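Local structure of split-Soret cytochrome c (Desulfovibrio desulfuricans, 1H21) at residues W19-L24 / L98-K103; L121-P126 / T175-F180. The protein carries two c-type hemes and one iron-sulfur cluster, probably [2Fe-2S], per subunit of a heme-sharing homodimer, and may take part in electron transfer during sulfate reduction. One frame throughout, in Å; residues are numbered along the deposited sequence.

Contact 1: residues W19-L24 / L98-K103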
loop_
_atom_site.group_PDB
_atom_site.type_symbol
_atom_site.label_atom_id
_atom_site.label_comp_id
_atom_site.label_asym_id
_atom_site.label_seq_id
_atom_site.Cartn_x
_atom_site.Cartn_y
_atom_site.Cartn_z
ATOM N N TRP A 19 -15.501 9.882 -12.628
ATOM C CA TRP A 19 -15.538 8.945 -13.740
ATOM C C TRP A 19 -16.862 8.154 -13.678
ATOM O O TRP A 19 -17.450 7.990 -12.589
ATOM C CB TRP A 19 -14.351 7.988 -13.645
ATOM C CG TRP A 19 -13.012 8.593 -14.000
ATOM C CD1 TRP A 19 -12.719 9.927 -14.148
ATOM C CD2 TRP A 19 -11.818 7.876 -14.378
ATOM N NE1 TRP A 19 -11.429 10.077 -14.626
ATOM C CE2 TRP A 19 -10.858 8.837 -14.777
ATOM C CE3 TRP A 19 -11.476 6.517 -14.433
ATOM C CZ2 TRP A 19 -9.577 8.480 -15.231
ATOM C CZ3 TRP A 19 -10.197 6.163 -14.884
ATOM C CH2 TRP A 19 -9.269 7.141 -15.279
ATOM N N LYS A 20 -17.329 7.672 -14.831
ATOM C CA LYS A 20 -18.562 6.885 -14.907
ATOM C C LYS A 20 -18.250 5.393 -14.758
ATOM O O LYS A 20 -17.487 4.825 -15.541
ATOM C CB LYS A 20 -19.308 7.163 -16.229
ATOM C CG LYS A 20 -20.476 6.207 -16.547
ATOM C CD LYS A 20 -21.586 6.900 -17.344
ATOM C CE LYS A 20 -22.319 7.906 -16.450
ATOM N NZ LYS A 20 -23.585 8.464 -17.027
ATOM N N PRO A 21 -18.770 4.760 -13.699
ATOM C CA PRO A 21 -18.491 3.329 -13.534
ATOM C C PRO A 21 -19.237 2.519 -14.597
ATOM O O PRO A 21 -20.253 2.972 -15.120
ATOM C CB PRO A 21 -19.010 3.043 -12.124
ATOM C CG PRO A 21 -20.124 4.054 -11.962
ATOM C CD PRO A 21 -19.535 5.294 -12.559
ATOM N N HIS A 22 -18.686 1.373 -14.976
ATOM C CA HIS A 22 -19.309 0.511 -15.968
ATOM C C HIS A 22 -19.259 -0.888 -15.378
ATOM O O HIS A 22 -18.279 -1.227 -14.738
ATOM C CB HIS A 22 -18.498 0.506 -17.272
ATOM C CG HIS A 22 -18.457 1.822 -17.984
ATOM N ND1 HIS A 22 -19.489 2.276 -18.782
ATOM C CD2 HIS A 22 -17.494 2.769 -18.052
ATOM C CE1 HIS A 22 -19.161 3.441 -19.306
ATOM N NE2 HIS A 22 -17.952 3.762 -18.880
ATOM N N LYS A 23 -20.333 -1.663 -15.496
ATOM C CA LYS A 23 -20.312 -3.043 -15.000
ATOM C C LYS A 23 -19.187 -3.822 -15.700
ATOM O O LYS A 23 -18.827 -3.530 -16.857
ATOM C CB LYS A 23 -21.652 -3.748 -15.242
ATOM C CG LYS A 23 -22.706 -3.404 -14.222
ATOM C CD LYS A 23 -23.634 -4.564 -14.011
ATOM C CE LYS A 23 -24.480 -4.299 -12.786
ATOM N NZ LYS A 23 -25.360 -5.458 -12.506
ATOM N N LEU A 24 -18.659 -4.836 -15.025
ATOM C CA LEU A 24 -17.568 -5.608 -15.593
ATOM C C LEU A 24 -17.901 -7.090 -15.677
ATOM O O LEU A 24 -18.871 -7.552 -15.085
ATOM C CB LEU A 24 -16.326 -5.442 -14.703
ATOM C CG LEU A 24 -15.842 -4.033 -14.327
ATOM C CD1 LEU A 24 -15.328 -4.005 -12.878
ATOM C CD2 LEU A 24 -14.789 -3.539 -15.330
ATOM N N LEU A 98 -11.723 6.043 -8.196
ATOM C CA LEU A 98 -11.873 6.750 -9.461
ATOM C C LEU A 98 -13.347 7.120 -9.673
ATOM O O LEU A 98 -13.678 8.043 -10.439
ATOM C CB LEU A 98 -11.422 5.864 -10.610
ATOM C CG LEU A 98 -9.922 5.604 -10.601
ATOM C CD1 LEU A 98 -9.588 4.604 -11.690
ATOM C CD2 LEU A 98 -9.128 6.921 -10.791
ATOM N N PHE A 99 -14.213 6.421 -8.944
ATOM C CA PHE A 99 -15.640 6.609 -9.055
ATOM C C PHE A 99 -16.344 7.090 -7.780
ATOM O O PHE A 99 -17.272 7.911 -7.852
ATOM C CB PHE A 99 -16.277 5.305 -9.538
ATOM C CG PHE A 99 -15.510 4.624 -10.640
ATOM C CD1 PHE A 99 -14.709 3.519 -10.362
ATOM C CD2 PHE A 99 -15.561 5.101 -11.947
ATOM C CE1 PHE A 99 -13.958 2.893 -11.378
ATOM C CE2 PHE A 99 -14.819 4.490 -12.969
ATOM C CZ PHE A 99 -14.012 3.378 -12.681
ATOM N N TRP A 100 -15.908 6.604 -6.619
ATOM C CA TRP A 100 -16.555 6.979 -5.362
ATOM C C TRP A 100 -15.606 7.553 -4.324
ATOM O O TRP A 100 -14.412 7.319 -4.370
ATOM C CB TRP A 100 -17.260 5.763 -4.761
ATOM C CG TRP A 100 -18.256 5.158 -5.668
ATOM C CD1 TRP A 100 -19.532 5.587 -5.867
ATOM C CD2 TRP A 100 -18.063 4.036 -6.558
ATOM N NE1 TRP A 100 -20.144 4.823 -6.828
ATOM C CE2 TRP A 100 -19.272 3.863 -7.274
ATOM C CE3 TRP A 100 -16.988 3.177 -6.828
ATOM C CZ2 TRP A 100 -19.445 2.852 -8.251
ATOM C CZ3 TRP A 100 -17.153 2.173 -7.800
ATOM C CH2 TRP A 100 -18.380 2.027 -8.502
ATOM N N GLY A 101 -16.151 8.275 -3.362
ATOM C CA GLY A 101 -15.317 8.840 -2.326
ATOM C C GLY A 101 -15.245 7.996 -1.069
ATOM O O GLY A 101 -15.970 7.014 -0.901
ATOM N N ARG A 102 -14.337 8.397 -0.200
ATOM C CA ARG A 102 -14.057 7.815 1.111
ATOM C C ARG A 102 -15.232 7.105 1.805
ATOM O O ARG A 102 -15.202 5.883 1.937
ATOM C CB ARG A 102 -13.521 8.955 1.973
ATOM C CG ARG A 102 -12.981 8.652 3.300
ATOM C CD ARG A 102 -12.037 9.779 3.710
ATOM N NE ARG A 102 -12.653 10.945 4.352
ATOM C CZ ARG A 102 -12.615 12.191 3.859
ATOM N NH1 ARG A 102 -12.013 12.433 2.708
ATOM N NH2 ARG A 102 -13.117 13.220 4.547
ATOM N N LYS A 103 -16.271 7.841 2.196
ATOM C CA LYS A 103 -17.423 7.226 2.885
ATOM C C LYS A 103 -17.999 5.997 2.170
ATOM O O LYS A 103 -18.312 4.981 2.798
ATOM C CB LYS A 103 -18.552 8.243 3.099
ATOM C CG LYS A 103 -18.357 9.192 4.283
#
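W19 and F99 bring the two backbones to 5.2 Å between their CA atoms, and one weak hydrogen bond joins the two segments, from W19 N to L98 O at 3.4 Å. The same carbonyl oxygen lies 3.3 Å from W19 CB. W19 CG is anti to its carbonyl carbon (chi1 -73°), beside the backbone N that bonds to L98 O. The indole runs alongside L98, and its six-membered ring meets the leucine methyl CD1, with CZ3 at 3.6 Å. The other methyl, CD2, stands over one indole face, displaced toward the rim. In this subunit, built of helices and long loops without strands, the irregular segment 19-24 precedes helix 26-38 and packs against residues 98-100, where helix 87-99 gives way to the turn into helix 102-118. The F99 ring turns an edge to the loop: CD2 is 3.5 Å from W19 O, and CE2 lies beside W19 CB. P21 CB lies over one face of the phenyl and also touches the W100 indole, 3.8 Å from CH2. Helix 44-60 packs on the same residues, V53 against W19 and L98 and M56 against F99, and P68 of the second subunit packs against W19.

Contact 2: residues L121-P126 / T175-F180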
loop_
_atom_site.group_PDB
_atom_site.type_symbol
_atom_site.label_atom_id
_atom_site.label_comp_id
_atom_site.label_asym_id
_atom_site.label_seq_id
_atom_site.Cartn_x
_atom_site.Cartn_y
_atom_site.Cartn_z
ATOM N N LEU A 121 -7.116 -19.373 -0.854
ATOM C CA LEU A 121 -6.743 -19.009 -2.222
ATOM C C LEU A 121 -5.389 -19.648 -2.576
ATOM O O LEU A 121 -4.682 -20.167 -1.690
ATOM C CB LEU A 121 -6.646 -17.474 -2.327
ATOM C CG LEU A 121 -7.846 -16.647 -1.840
ATOM C CD1 LEU A 121 -7.411 -15.238 -1.500
ATOM C CD2 LEU A 121 -8.963 -16.646 -2.882
ATOM N N PRO A 122 -5.049 -19.706 -3.880
ATOM C CA PRO A 122 -5.824 -19.218 -5.022
ATOM C C PRO A 122 -6.968 -20.164 -5.394
ATOM O O PRO A 122 -7.017 -21.320 -4.969
ATOM C CB PRO A 122 -4.785 -19.197 -6.131
ATOM C CG PRO A 122 -3.986 -20.417 -5.818
ATOM C CD PRO A 122 -3.749 -20.234 -4.336
ATOM N N ILE A 123 -7.881 -19.643 -6.190
ATOM C CA ILE A 123 -9.029 -20.383 -6.678
ATOM C C ILE A 123 -8.866 -20.460 -8.204
ATOM O O ILE A 123 -9.045 -21.521 -8.810
ATOM C CB ILE A 123 -10.328 -19.641 -6.292
ATOM C CG1 ILE A 123 -10.544 -19.747 -4.779
ATOM C CG2 ILE A 123 -11.511 -20.171 -7.066
ATOM C CD1 ILE A 123 -11.736 -18.926 -4.240
ATOM N N PHE A 124 -8.453 -19.345 -8.803
ATOM C CA PHE A 124 -8.244 -19.232 -10.247
ATOM C C PHE A 124 -7.188 -20.205 -10.749
ATOM O O PHE A 124 -6.188 -20.477 -10.066
ATOM C CB PHE A 124 -7.833 -17.789 -10.610
ATOM C CG PHE A 124 -7.535 -17.569 -12.083
ATOM C CD1 PHE A 124 -8.535 -17.177 -12.962
ATOM C CD2 PHE A 124 -6.235 -17.697 -12.572
ATOM C CE1 PHE A 124 -8.241 -16.911 -14.310
ATOM C CE2 PHE A 124 -5.929 -17.435 -13.912
ATOM C CZ PHE A 124 -6.929 -17.042 -14.785
ATOM N N ASN A 125 -7.414 -20.718 -11.951
ATOM C CA ASN A 125 -6.494 -21.654 -12.602
ATOM C C ASN A 125 -6.479 -21.251 -14.087
ATOM O O ASN A 125 -7.529 -21.216 -14.735
ATOM C CB ASN A 125 -7.013 -23.090 -12.438
ATOM C CG ASN A 125 -5.948 -24.130 -12.727
ATOM O OD1 ASN A 125 -5.093 -23.953 -13.616
ATOM N ND2 ASN A 125 -5.972 -25.216 -11.956
ATOM N N PRO A 126 -5.294 -20.927 -14.640
ATOM C CA PRO A 126 -5.220 -20.512 -16.053
ATOM C C PRO A 126 -5.217 -21.686 -17.021
ATOM O O PRO A 126 -5.304 -21.502 -18.256
ATOM C CB PRO A 126 -3.889 -19.767 -16.112
ATOM C CG PRO A 126 -3.021 -20.653 -15.213
ATOM C CD PRO A 126 -3.949 -20.978 -14.028
ATOM N N THR A 175 -3.684 -12.563 -8.124
ATOM C CA THR A 175 -4.031 -11.306 -8.787
ATOM C C THR A 175 -5.418 -11.437 -9.454
ATOM O O THR A 175 -6.260 -10.540 -9.355
ATOM C CB THR A 175 -2.976 -10.922 -9.839
ATOM O OG1 THR A 175 -1.721 -10.704 -9.189
ATOM C CG2 THR A 175 -3.365 -9.659 -10.529
ATOM N N ALA A 176 -5.661 -12.608 -10.046
ATOM C CA ALA A 176 -6.903 -12.939 -10.739
ATOM C C ALA A 176 -8.058 -13.061 -9.779
ATOM O O ALA A 176 -9.103 -12.469 -10.004
ATOM C CB ALA A 176 -6.733 -14.215 -11.491
ATOM N N ASP A 177 -7.863 -13.800 -8.696
ATOM C CA ASP A 177 -8.911 -13.953 -7.698
ATOM C C ASP A 177 -9.338 -12.602 -7.126
ATOM O O ASP A 177 -10.519 -12.384 -6.848
ATOM C CB ASP A 177 -8.430 -14.818 -6.530
ATOM C CG ASP A 177 -8.154 -16.260 -6.919
ATOM O OD1 ASP A 177 -8.925 -16.864 -7.701
ATOM O OD2 ASP A 177 -7.175 -16.827 -6.394
ATOM N N ALA A 178 -8.365 -11.721 -6.892
ATOM C CA ALA A 178 -8.642 -10.398 -6.330
ATOM C C ALA A 178 -9.344 -9.521 -7.358
ATOM O O ALA A 178 -10.229 -8.727 -7.014
ATOM C CB ALA A 178 -7.364 -9.755 -5.878
ATOM N N ALA A 179 -8.931 -9.669 -8.617
ATOM C CA ALA A 179 -9.522 -8.941 -9.734
ATOM C C ALA A 179 -10.985 -9.383 -9.853
ATOM O O ALA A 179 -11.895 -8.551 -9.929
ATOM C CB ALA A 179 -8.777 -9.270 -11.016
ATOM N N PHE A 180 -11.203 -10.698 -9.803
ATOM C CA PHE A 180 -12.531 -11.287 -9.894
ATOM C C PHE A 180 -13.428 -10.760 -8.785
ATOM O O PHE A 180 -14.528 -10.257 -9.035
ATOM C CB PHE A 180 -12.408 -12.806 -9.793
ATOM C CG PHE A 180 -13.710 -13.535 -9.948
ATOM C CD1 PHE A 180 -14.110 -14.014 -11.192
ATOM C CD2 PHE A 180 -14.550 -13.729 -8.855
ATOM C CE1 PHE A 180 -15.348 -14.672 -11.342
ATOM C CE2 PHE A 180 -15.783 -14.381 -8.998
ATOM C CZ PHE A 180 -16.185 -14.853 -10.241
#
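D177, on helix 165-192, turns its carboxylate to the backbone of the loop at I123 and F124, and the closest CA atoms of the two segments, those of F124 and D177, are 5.9 Å apart. In this fold of helices and long loops, without strands, an aspartate on the longest helix thus accepts two consecutive backbone N-H groups of the irregular segment 121-126, which follows helix 102-118.

Hydrogen bonding between the segments comes entirely from that one carboxylate. I123 N donates to D177 OD2 at 2.9 Å, approaching on the syn side but 27° out of the carboxylate plane. F124 N donates to D177 OD1 at 2.8 Å, using the syn lone pair. A weak third bond runs from I123 N to D177 OD1, so that this N-H is shared between both oxygens. The chi1 torsion of D177 (-66°) sets CG anti to the carbonyl carbon. The acid is buried, and the two amides would be expected to stabilise its charged form.

Carbon atoms of the loop also lie against the carboxylate. P122, which follows a cis peptide bond, brings CA to 3.1 Å from D177 OD2, with its CB near the same oxygen, while I123 CB and F124 CB lie near OD1. L121 CD2 lies alongside the carboxylate, near OD2. W115 of helix 102-118 also touches the D177 side chain.

Aromatic packing completes the contact one residue back along the helix. F124 CG is anti to its backbone N, and the ring takes the A176 methyl over one face in a CH-pi contact. A176 CB lies 3.7 Å from the ring centroid, 19° off the normal, and is displaced toward the F124 CG side of the ring.

In the fold
Contact 1 closes before contact 2 opens along the chain, so the two are in series. Their centres are 22 Å apart and their nearest atoms about 6 Å, without touching. Helix 165-192 links them: it carries residues 175-180 of contact 2, and further along, I186, N187 and I190 meet the loop of contact 1. Helix 102-118 connects them along the chain, from segment 98-103 to shortly before segment 121-126. Two irregular segments are thus packed on one helical framework. Contact 1 lies away from the annotated sites but reaches the second subunit, whereas in contact 2 the side chains of L121 and P122 lie about 9 Å from those of C86 and C171, respectively, inferred ligands of the iron-sulfur cluster.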